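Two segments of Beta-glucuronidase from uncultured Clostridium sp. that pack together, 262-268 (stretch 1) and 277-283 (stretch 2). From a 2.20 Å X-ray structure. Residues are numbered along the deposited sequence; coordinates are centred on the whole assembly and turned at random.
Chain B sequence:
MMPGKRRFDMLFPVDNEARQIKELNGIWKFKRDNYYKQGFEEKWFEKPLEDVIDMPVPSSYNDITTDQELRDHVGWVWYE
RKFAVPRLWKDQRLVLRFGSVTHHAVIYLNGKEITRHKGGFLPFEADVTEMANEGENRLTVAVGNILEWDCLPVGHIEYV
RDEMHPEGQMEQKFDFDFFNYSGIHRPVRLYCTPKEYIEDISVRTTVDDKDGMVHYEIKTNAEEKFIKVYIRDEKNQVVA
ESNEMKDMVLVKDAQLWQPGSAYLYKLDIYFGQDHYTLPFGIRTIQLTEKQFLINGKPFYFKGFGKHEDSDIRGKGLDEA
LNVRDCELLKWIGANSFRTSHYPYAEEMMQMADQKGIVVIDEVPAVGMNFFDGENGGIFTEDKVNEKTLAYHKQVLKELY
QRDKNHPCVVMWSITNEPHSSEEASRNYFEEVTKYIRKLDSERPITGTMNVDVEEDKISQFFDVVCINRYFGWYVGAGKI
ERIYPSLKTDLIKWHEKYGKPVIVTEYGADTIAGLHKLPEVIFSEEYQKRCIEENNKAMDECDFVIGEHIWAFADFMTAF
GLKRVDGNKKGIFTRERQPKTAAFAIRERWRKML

Stretch 1, residues 262-268: AYLYKLD
Stretch 2, residues 277-283: TLPFGIR

Residues 265-268 and 277-280 form adjacent antiparallel strands, their N-to-C directions 152° apart and their axes approaching to 4.3 Å; the contact buries 561 Å² in total. Y265 pairs with F280 and L267 with L278 as hydrogen-bonded pairs (CA-CA 5.4 and 5.0 Å), alternating with the non-hydrogen-bonded pairs K266-P279 and D268-T277 (4.3 and 4.4 Å). Backbone angles are extended throughout the strands, phi running from -69° at P279 to -158° at F280.

Four backbone hydrogen bonds fix this register. L267 N donates to L278 O (2.7 Å, 154°) and L278 N to L267 O (2.9 Å, 167°). F280 N reaches Y265 O at 2.9 Å and 155°, whereas the return bond from Y265 N to F280 O, also 2.9 Å, is weak at 120°. P279, which lacks an amide hydrogen, occupies a non-hydrogen-bonded position, where its CA lies 3.3 Å from Y265 O in a CA-H...O contact. Beyond the ladder, one water bridges the two stretches, donating to Y263 O (2.9 Å) and accepting from I282 N (2.8 Å).

Apolar packing gathers on the face carrying Y265, L267, L278 and F280. F280 and Y265, both buried, lose the most area to the other stretch (92 and 82 Å²), their broad rings suiting this face. The end of F280 (chi1 73°, p; chi2 -86°) comes nearer stretch 1, placing Y265 CB over one ring face, 4.0 Å from the centroid of the F280 ring and 28° off its normal. L267 (t, p), also buried, sets its CB 4.2 Å from F280 CE1 and 4.3 Å from CB of L278 (t, p). Y265 (m, chi2 85°) brings CE1 to 3.5 Å from CD1 of I282 (m, t).

The other face is more polar. The T277 hydroxyl suits the D268 carboxylate: T277 OG1 (chi1 m) donates to D268 OD1 (chi1 t) at 2.7 Å, while T277 CG2 packs 3.7 Å from K266 CB. The K266 side chain then leads away, its NZ donating weakly to L264 O at 3.2 Å.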

# COMPACT_ATOMS: atom_id res chain seq x y z
N ALA B 262 24.58 -22.63 22.14
CA ALA B 262 25.94 -22.14 22.34
C ALA B 262 26.45 -22.46 23.74
O ALA B 262 25.70 -22.44 24.72
CB ALA B 262 25.98 -20.63 22.10
N TYR B 263 27.74 -22.75 23.84
CA TYR B 263 28.46 -22.72 25.11
C TYR B 263 29.75 -21.94 24.91
O TYR B 263 30.46 -22.15 23.93
CB TYR B 263 28.76 -24.14 25.63
CG TYR B 263 29.15 -24.17 27.10
CD1 TYR B 263 30.47 -23.98 27.49
CD2 TYR B 263 28.19 -24.38 28.08
CE1 TYR B 263 30.83 -24.00 28.84
CE2 TYR B 263 28.54 -24.40 29.42
CZ TYR B 263 29.86 -24.21 29.79
OH TYR B 263 30.20 -24.23 31.12
N LEU B 264 30.06 -21.03 25.84
CA LEU B 264 31.25 -20.21 25.70
C LEU B 264 32.09 -20.29 26.96
O LEU B 264 31.64 -19.91 28.03
CB LEU B 264 30.90 -18.74 25.40
CG LEU B 264 30.12 -18.52 24.10
CD1 LEU B 264 29.69 -17.05 23.96
CD2 LEU B 264 30.96 -18.97 22.91
N TYR B 265 33.31 -20.80 26.82
CA TYR B 265 34.31 -20.66 27.87
C TYR B 265 34.91 -19.26 27.81
O TYR B 265 34.71 -18.51 26.85
CB TYR B 265 35.40 -21.72 27.74
CG TYR B 265 34.92 -23.12 28.01
CD1 TYR B 265 34.33 -23.87 26.99
CD2 TYR B 265 35.03 -23.70 29.27
CE1 TYR B 265 33.87 -25.16 27.23
CE2 TYR B 265 34.56 -24.99 29.52
CZ TYR B 265 33.99 -25.71 28.48
OH TYR B 265 33.52 -26.99 28.69
N LYS B 266 35.66 -18.89 28.84
CA LYS B 266 36.36 -17.61 28.85
C LYS B 266 37.84 -17.85 29.09
O LYS B 266 38.21 -18.54 30.05
CB LYS B 266 35.78 -16.67 29.91
CG LYS B 266 34.27 -16.57 29.92
CD LYS B 266 33.72 -16.95 31.29
CE LYS B 266 32.21 -16.97 31.33
NZ LYS B 266 31.60 -17.35 30.01
N LEU B 267 38.68 -17.32 28.20
CA LEU B 267 40.12 -17.21 28.43
C LEU B 267 40.34 -15.96 29.28
O LEU B 267 40.25 -14.84 28.80
CB LEU B 267 40.87 -17.14 27.11
CG LEU B 267 42.37 -17.48 27.19
CD1 LEU B 267 42.59 -18.89 27.73
CD2 LEU B 267 43.08 -17.32 25.84
N ASP B 268 40.63 -16.17 30.57
CA ASP B 268 40.72 -15.11 31.56
C ASP B 268 42.19 -14.91 31.92
O ASP B 268 42.82 -15.80 32.50
CB ASP B 268 39.89 -15.47 32.79
CG ASP B 268 39.68 -14.30 33.76
OD1 ASP B 268 39.68 -13.12 33.33
OD2 ASP B 268 39.49 -14.60 34.96
N THR B 277 39.55 -10.75 29.32
CA THR B 277 38.71 -11.95 29.33
C THR B 277 38.06 -12.15 27.96
O THR B 277 37.17 -11.38 27.57
CB THR B 277 37.64 -11.84 30.42
OG1 THR B 277 38.26 -11.56 31.67
CG2 THR B 277 36.83 -13.13 30.51
N LEU B 278 38.49 -13.19 27.25
CA LEU B 278 38.03 -13.48 25.91
C LEU B 278 37.07 -14.66 25.92
O LEU B 278 37.47 -15.77 26.30
CB LEU B 278 39.22 -13.79 24.99
CG LEU B 278 38.87 -14.18 23.56
CD1 LEU B 278 38.47 -12.94 22.74
CD2 LEU B 278 40.03 -14.89 22.91
N PRO B 279 35.80 -14.49 25.53
CA PRO B 279 34.93 -15.65 25.32
C PRO B 279 35.40 -16.44 24.11
O PRO B 279 35.97 -15.89 23.17
CB PRO B 279 33.54 -15.04 25.08
CG PRO B 279 33.67 -13.57 25.48
CD PRO B 279 35.10 -13.21 25.28
N PHE B 280 35.17 -17.75 24.14
CA PHE B 280 35.46 -18.59 22.98
C PHE B 280 34.63 -19.86 23.08
O PHE B 280 34.04 -20.16 24.12
CB PHE B 280 36.96 -18.89 22.85
CG PHE B 280 37.49 -19.88 23.86
CD1 PHE B 280 37.92 -19.45 25.11
CD2 PHE B 280 37.58 -21.23 23.55
CE1 PHE B 280 38.41 -20.36 26.05
CE2 PHE B 280 38.08 -22.15 24.48
CZ PHE B 280 38.49 -21.72 25.74
N GLY B 281 34.58 -20.59 21.97
CA GLY B 281 33.78 -21.80 21.90
C GLY B 281 34.60 -22.97 21.39
O GLY B 281 35.46 -22.82 20.52
N ILE B 282 34.30 -24.15 21.93
CA ILE B 282 34.94 -25.38 21.49
C ILE B 282 34.01 -26.08 20.52
O ILE B 282 32.90 -26.49 20.90
CB ILE B 282 35.31 -26.29 22.67
CG1 ILE B 282 36.17 -25.53 23.68
CG2 ILE B 282 36.00 -27.55 22.15
CD1 ILE B 282 36.35 -26.26 25.01
N ARG B 283 34.46 -26.24 19.28
CA ARG B 283 33.68 -26.91 18.26
C ARG B 283 34.58 -27.21 17.07
O ARG B 283 35.48 -26.43 16.76
CB ARG B 283 32.48 -26.06 17.80
CG ARG B 283 32.84 -24.66 17.31
CD ARG B 283 32.79 -24.60 15.80
NE ARG B 283 33.25 -23.32 15.25
CZ ARG B 283 34.51 -23.06 14.94
NH1 ARG B 283 35.45 -23.98 15.17
NH2 ARG B 283 34.84 -21.89 14.42
O HOH W 1 32.36 -24.31 23.90